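Local coordinates for putative uronate isomerase (Thermotoga maritima, PDB 4NAR), which probably catalyses an isomerisation such as the racemisation of lactate, at residues L61-T72 and R93-F102. Numbering follows the deposited sequence.
Sequences LKEFHTLNASGT and RVFFHNHEFF. With SO4 (sulfate ion), chain B.
Lys62 and Arg93 run side by side where two parallel strands begin, and the guanidinium NH1 makes a weak hydrogen bond to Lys62 O. Strands 63-68 and 94-97, the latter at the sheet edge, are joined through helix 78-85 as a beta-alpha-beta unit. Phe64 O receives Phe95 N at 2.9 Å, and Thr66 N then returns to Phe95 O at 2.8 Å. His65 is gripped at both ring nitrogens: NE2 gives a nearly straight bond to the anti lone pair of Glu63 OE1, while ND1 meets His97 NE2 at 2.9 Å, the two imidazoles rim to rim. The Phe95 ring lies against one face of the His65 imidazole in an offset stack, planes 23° apart. Were His65 replaced by an alanine, Glu63 and His97 would probably lose the ring that both of them hold, and Phe95 its stacking partner. Further along, one water links Asn68 ND2, Asn98 OD1 and His99 N; Asn98 OD1 also accepts from Met76 N. Thr72 lays CG2 over the Phe101 ring, 3.9 Å from its centroid. Thr72 OG1, set between its backbone N and carbonyl carbon (chi1 57°), donates to O3 of a bound sulfate at 2.7 Å, while Thr72 N holds sulfate O2 at 2.9 Å.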
loop_
_atom_site.group_PDB
_atom_site.type_symbol
_atom_site.label_atom_id
_atom_site.label_comp_id
_atom_site.label_asym_id
_atom_site.label_seq_id
_atom_site.Cartn_x
_atom_site.Cartn_y
_atom_site.Cartn_z
ATOM N N LEU A 61 30.404 3.393 9.332
ATOM C CA LEU A 61 29.463 4.118 8.481
ATOM C C LEU A 61 29.723 5.630 8.487
ATOM O O LEU A 61 29.816 6.249 9.549
ATOM C CB LEU A 61 28.034 3.856 8.950
ATOM C CG LEU A 61 26.930 4.651 8.264
ATOM C CD1 LEU A 61 26.757 4.155 6.837
ATOM C CD2 LEU A 61 25.632 4.527 9.056
ATOM N N LYS A 62 29.833 6.224 7.303
ATOM C CA LYS A 62 29.983 7.676 7.205
ATOM C C LYS A 62 28.648 8.404 6.975
ATOM O O LYS A 62 28.391 9.466 7.545
ATOM C CB LYS A 62 30.978 8.031 6.100
ATOM C CG LYS A 62 32.392 7.507 6.354
ATOM C CD LYS A 62 32.991 8.129 7.620
ATOM C CE LYS A 62 33.742 7.094 8.464
ATOM N NZ LYS A 62 33.610 7.394 9.932
ATOM N N GLU A 63 27.795 7.817 6.145
ATOM C CA GLU A 63 26.565 8.474 5.727
ATOM C C GLU A 63 25.362 7.529 5.682
ATOM O O GLU A 63 25.367 6.511 4.976
ATOM C CB GLU A 63 26.776 9.096 4.361
ATOM C CG GLU A 63 26.524 10.564 4.338
ATOM C CD GLU A 63 27.422 11.278 3.355
ATOM O OE1 GLU A 63 26.907 11.785 2.330
ATOM O OE2 GLU A 63 28.645 11.336 3.617
ATOM N N PHE A 64 24.329 7.885 6.432
ATOM C CA PHE A 64 23.137 7.066 6.562
ATOM C C PHE A 64 21.968 7.875 6.011
ATOM O O PHE A 64 21.419 8.750 6.693
ATOM C CB PHE A 64 22.919 6.738 8.040
ATOM C CG PHE A 64 21.822 5.741 8.296
ATOM C CD1 PHE A 64 20.523 6.167 8.575
ATOM C CD2 PHE A 64 22.097 4.371 8.275
ATOM C CE1 PHE A 64 19.504 5.226 8.822
ATOM C CE2 PHE A 64 21.096 3.423 8.516
ATOM C CZ PHE A 64 19.800 3.844 8.796
ATOM N N HIS A 65 21.623 7.614 4.758
ATOM C CA HIS A 65 20.524 8.306 4.103
ATOM C C HIS A 65 19.246 7.466 4.170
ATOM O O HIS A 65 19.294 6.234 4.113
ATOM C CB HIS A 65 20.893 8.588 2.654
ATOM C CG HIS A 65 21.974 9.620 2.498
ATOM N ND1 HIS A 65 21.712 10.918 2.112
ATOM C CD2 HIS A 65 23.313 9.539 2.666
ATOM C CE1 HIS A 65 22.845 11.593 2.051
ATOM N NE2 HIS A 65 23.832 10.785 2.385
ATOM N N THR A 66 18.094 8.121 4.299
ATOM C CA THR A 66 16.831 7.389 4.246
ATOM C C THR A 66 15.882 7.957 3.205
ATOM O O THR A 66 15.953 9.143 2.875
ATOM C CB THR A 66 16.130 7.290 5.632
ATOM O OG1 THR A 66 15.109 8.305 5.749
ATOM C CG2 THR A 66 17.175 7.380 6.772
ATOM N N LEU A 67 15.006 7.099 2.682
ATOM C CA LEU A 67 14.061 7.489 1.643
ATOM C C LEU A 67 12.696 6.942 2.033
ATOM O O LEU A 67 12.510 5.728 2.252
ATOM C CB LEU A 67 14.463 6.926 0.268
ATOM C CG LEU A 67 14.241 7.721 -1.035
ATOM C CD1 LEU A 67 14.118 6.764 -2.203
ATOM C CD2 LEU A 67 13.053 8.687 -1.008
ATOM N N ASN A 68 11.744 7.857 2.129
ATOM C CA ASN A 68 10.379 7.511 2.429
ATOM C C ASN A 68 9.691 6.984 1.175
ATOM O O ASN A 68 9.455 7.746 0.230
ATOM C CB ASN A 68 9.640 8.755 2.931
ATOM C CG ASN A 68 8.197 8.459 3.291
ATOM O OD1 ASN A 68 7.925 7.648 4.186
ATOM N ND2 ASN A 68 7.260 9.111 2.592
ATOM N N ALA A 69 9.362 5.692 1.169
ATOM C CA ALA A 69 8.619 5.109 0.051
ATOM C C ALA A 69 7.155 5.562 0.107
ATOM O O ALA A 69 6.270 4.795 0.527
ATOM C CB ALA A 69 8.711 3.581 0.069
ATOM N N SER A 70 6.906 6.793 -0.329
ATOM C CA SER A 70 5.589 7.421 -0.156
ATOM C C SER A 70 4.472 6.923 -1.093
ATOM O O SER A 70 3.279 6.965 -0.741
ATOM C CB SER A 70 5.718 8.935 -0.345
ATOM O OG SER A 70 5.879 9.248 -1.728
ATOM N N GLY A 71 4.839 6.470 -2.285
ATOM C CA GLY A 71 3.849 6.359 -3.348
ATOM C C GLY A 71 3.260 7.747 -3.610
ATOM O O GLY A 71 4.001 8.739 -3.645
ATOM N N THR A 72 1.939 7.843 -3.771
ATOM C CA THR A 72 1.309 9.162 -3.944
ATOM C C THR A 72 1.028 9.895 -2.624
ATOM O O THR A 72 0.531 11.029 -2.643
ATOM C CB THR A 72 -0.031 9.085 -4.722
ATOM O OG1 THR A 72 -0.922 8.195 -4.048
ATOM C CG2 THR A 72 0.183 8.602 -6.157
ATOM N N ARG A 93 25.558 12.352 10.125
ATOM C CA ARG A 93 25.655 11.098 9.357
ATOM C C ARG A 93 24.268 10.573 8.951
ATOM O O ARG A 93 24.160 9.655 8.131
ATOM C CB ARG A 93 26.450 9.980 10.080
ATOM C CG ARG A 93 27.782 10.446 10.712
ATOM C CD ARG A 93 28.835 9.344 10.752
ATOM N NE ARG A 93 30.121 9.822 11.270
ATOM C CZ ARG A 93 30.986 10.581 10.590
ATOM N NH1 ARG A 93 30.714 10.977 9.346
ATOM N NH2 ARG A 93 32.130 10.953 11.159
ATOM N N VAL A 94 23.216 11.185 9.497
ATOM C CA VAL A 94 21.844 10.777 9.182
ATOM C C VAL A 94 21.089 11.832 8.362
ATOM O O VAL A 94 21.022 13.004 8.744
ATOM C CB VAL A 94 21.065 10.420 10.466
ATOM C CG1 VAL A 94 19.642 10.003 10.140
ATOM C CG2 VAL A 94 21.792 9.305 11.210
ATOM N N PHE A 95 20.529 11.408 7.229
ATOM C CA PHE A 95 19.830 12.320 6.323
ATOM C C PHE A 95 18.517 11.713 5.830
ATOM O O PHE A 95 18.526 10.760 5.046
ATOM C CB PHE A 95 20.711 12.656 5.117
ATOM C CG PHE A 95 22.061 13.229 5.485
ATOM C CD1 PHE A 95 23.166 12.400 5.628
ATOM C CD2 PHE A 95 22.226 14.599 5.687
ATOM C CE1 PHE A 95 24.414 12.919 5.962
ATOM C CE2 PHE A 95 23.480 15.132 6.019
ATOM C CZ PHE A 95 24.570 14.291 6.162
ATOM N N PHE A 96 17.395 12.264 6.292
ATOM C CA PHE A 96 16.081 11.818 5.841
ATOM C C PHE A 96 15.767 12.434 4.487
ATOM O O PHE A 96 16.147 13.577 4.222
ATOM C CB PHE A 96 14.986 12.255 6.821
ATOM C CG PHE A 96 15.198 11.781 8.237
ATOM C CD1 PHE A 96 15.544 10.459 8.499
ATOM C CD2 PHE A 96 15.060 12.667 9.318
ATOM C CE1 PHE A 96 15.740 10.018 9.837
ATOM C CE2 PHE A 96 15.250 12.239 10.641
ATOM C CZ PHE A 96 15.592 10.916 10.906
ATOM N N HIS A 97 15.056 11.690 3.641
ATOM C CA HIS A 97 14.564 12.232 2.377
ATOM C C HIS A 97 13.103 11.826 2.173
ATOM O O HIS A 97 12.711 10.675 2.410
ATOM C CB HIS A 97 15.397 11.756 1.167
ATOM C CG HIS A 97 16.875 12.021 1.289
ATOM N ND1 HIS A 97 17.452 13.194 0.868
ATOM C CD2 HIS A 97 17.878 11.245 1.772
ATOM C CE1 HIS A 97 18.765 13.142 1.090
ATOM N NE2 HIS A 97 19.043 11.978 1.635
ATOM N N ASN A 98 12.294 12.781 1.737
ATOM C CA ASN A 98 11.000 12.425 1.189
ATOM C C ASN A 98 11.164 12.037 -0.286
ATOM O O ASN A 98 12.122 12.467 -0.963
ATOM C CB ASN A 98 9.992 13.575 1.327
ATOM C CG ASN A 98 9.321 13.604 2.689
ATOM O OD1 ASN A 98 8.422 12.806 2.977
ATOM N ND2 ASN A 98 9.759 14.528 3.541
ATOM N N HIS A 99 10.244 11.205 -0.769
ATOM C CA HIS A 99 10.157 10.901 -2.197
ATOM C C HIS A 99 9.418 12.074 -2.860
ATOM O O HIS A 99 8.680 12.789 -2.185
ATOM C CB HIS A 99 9.423 9.565 -2.413
ATOM C CG HIS A 99 9.250 9.198 -3.857
ATOM N ND1 HIS A 99 10.229 9.380 -4.798
ATOM C CD2 HIS A 99 8.185 8.641 -4.507
ATOM C CE1 HIS A 99 9.785 8.964 -5.984
ATOM N NE2 HIS A 99 8.556 8.511 -5.821
ATOM N N GLU A 100 9.642 12.292 -4.159
ATOM C CA GLU A 100 8.956 13.353 -4.912
ATOM C C GLU A 100 8.283 12.757 -6.148
ATOM O O GLU A 100 8.719 12.965 -7.286
ATOM C CB GLU A 100 9.937 14.445 -5.329
ATOM C CG GLU A 100 10.729 15.029 -4.182
ATOM C CD GLU A 100 11.991 15.718 -4.663
ATOM O OE1 GLU A 100 11.880 16.909 -5.071
ATOM O OE2 GLU A 100 13.078 15.067 -4.644
ATOM N N PHE A 101 7.212 12.015 -5.886
ATOM C CA PHE A 101 6.506 11.194 -6.864
ATOM C C PHE A 101 6.150 12.004 -8.112
ATOM O O PHE A 101 6.219 11.507 -9.251
ATOM C CB PHE A 101 5.224 10.674 -6.187
ATOM C CG PHE A 101 4.479 9.643 -6.976
ATOM C CD1 PHE A 101 3.590 10.019 -7.973
ATOM C CD2 PHE A 101 4.640 8.294 -6.703
ATOM C CE1 PHE A 101 2.883 9.065 -8.708
ATOM C CE2 PHE A 101 3.935 7.338 -7.418
ATOM C CZ PHE A 101 3.056 7.726 -8.431
ATOM N N PHE A 102 5.759 13.258 -7.884
ATOM C CA PHE A 102 5.201 14.076 -8.958
ATOM C C PHE A 102 6.234 15.019 -9.546
ATOM O O PHE A 102 5.880 15.888 -10.330
ATOM C CB PHE A 102 4.025 14.907 -8.434
ATOM C CG PHE A 102 2.892 14.083 -7.879
ATOM C CD1 PHE A 102 1.892 13.583 -8.715
ATOM C CD2 PHE A 102 2.818 13.818 -6.510
ATOM C CE1 PHE A 102 0.832 12.815 -8.188
ATOM C CE2 PHE A 102 1.770 13.049 -5.973
ATOM C CZ PHE A 102 0.778 12.545 -6.813
HETATM S S SO4 B . -0.517 4.737 -4.338
HETATM O O1 SO4 B . -0.131 3.555 -5.127
HETATM O O2 SO4 B . 0.664 5.244 -3.622
HETATM O O3 SO4 B . -1.062 5.763 -5.239
HETATM O O4 SO4 B . -1.558 4.355 -3.359
HETATM O O HOH W 1 7.775 11.328 0.768
HETATM O O HOH W 2 5.769 11.899 -3.110
#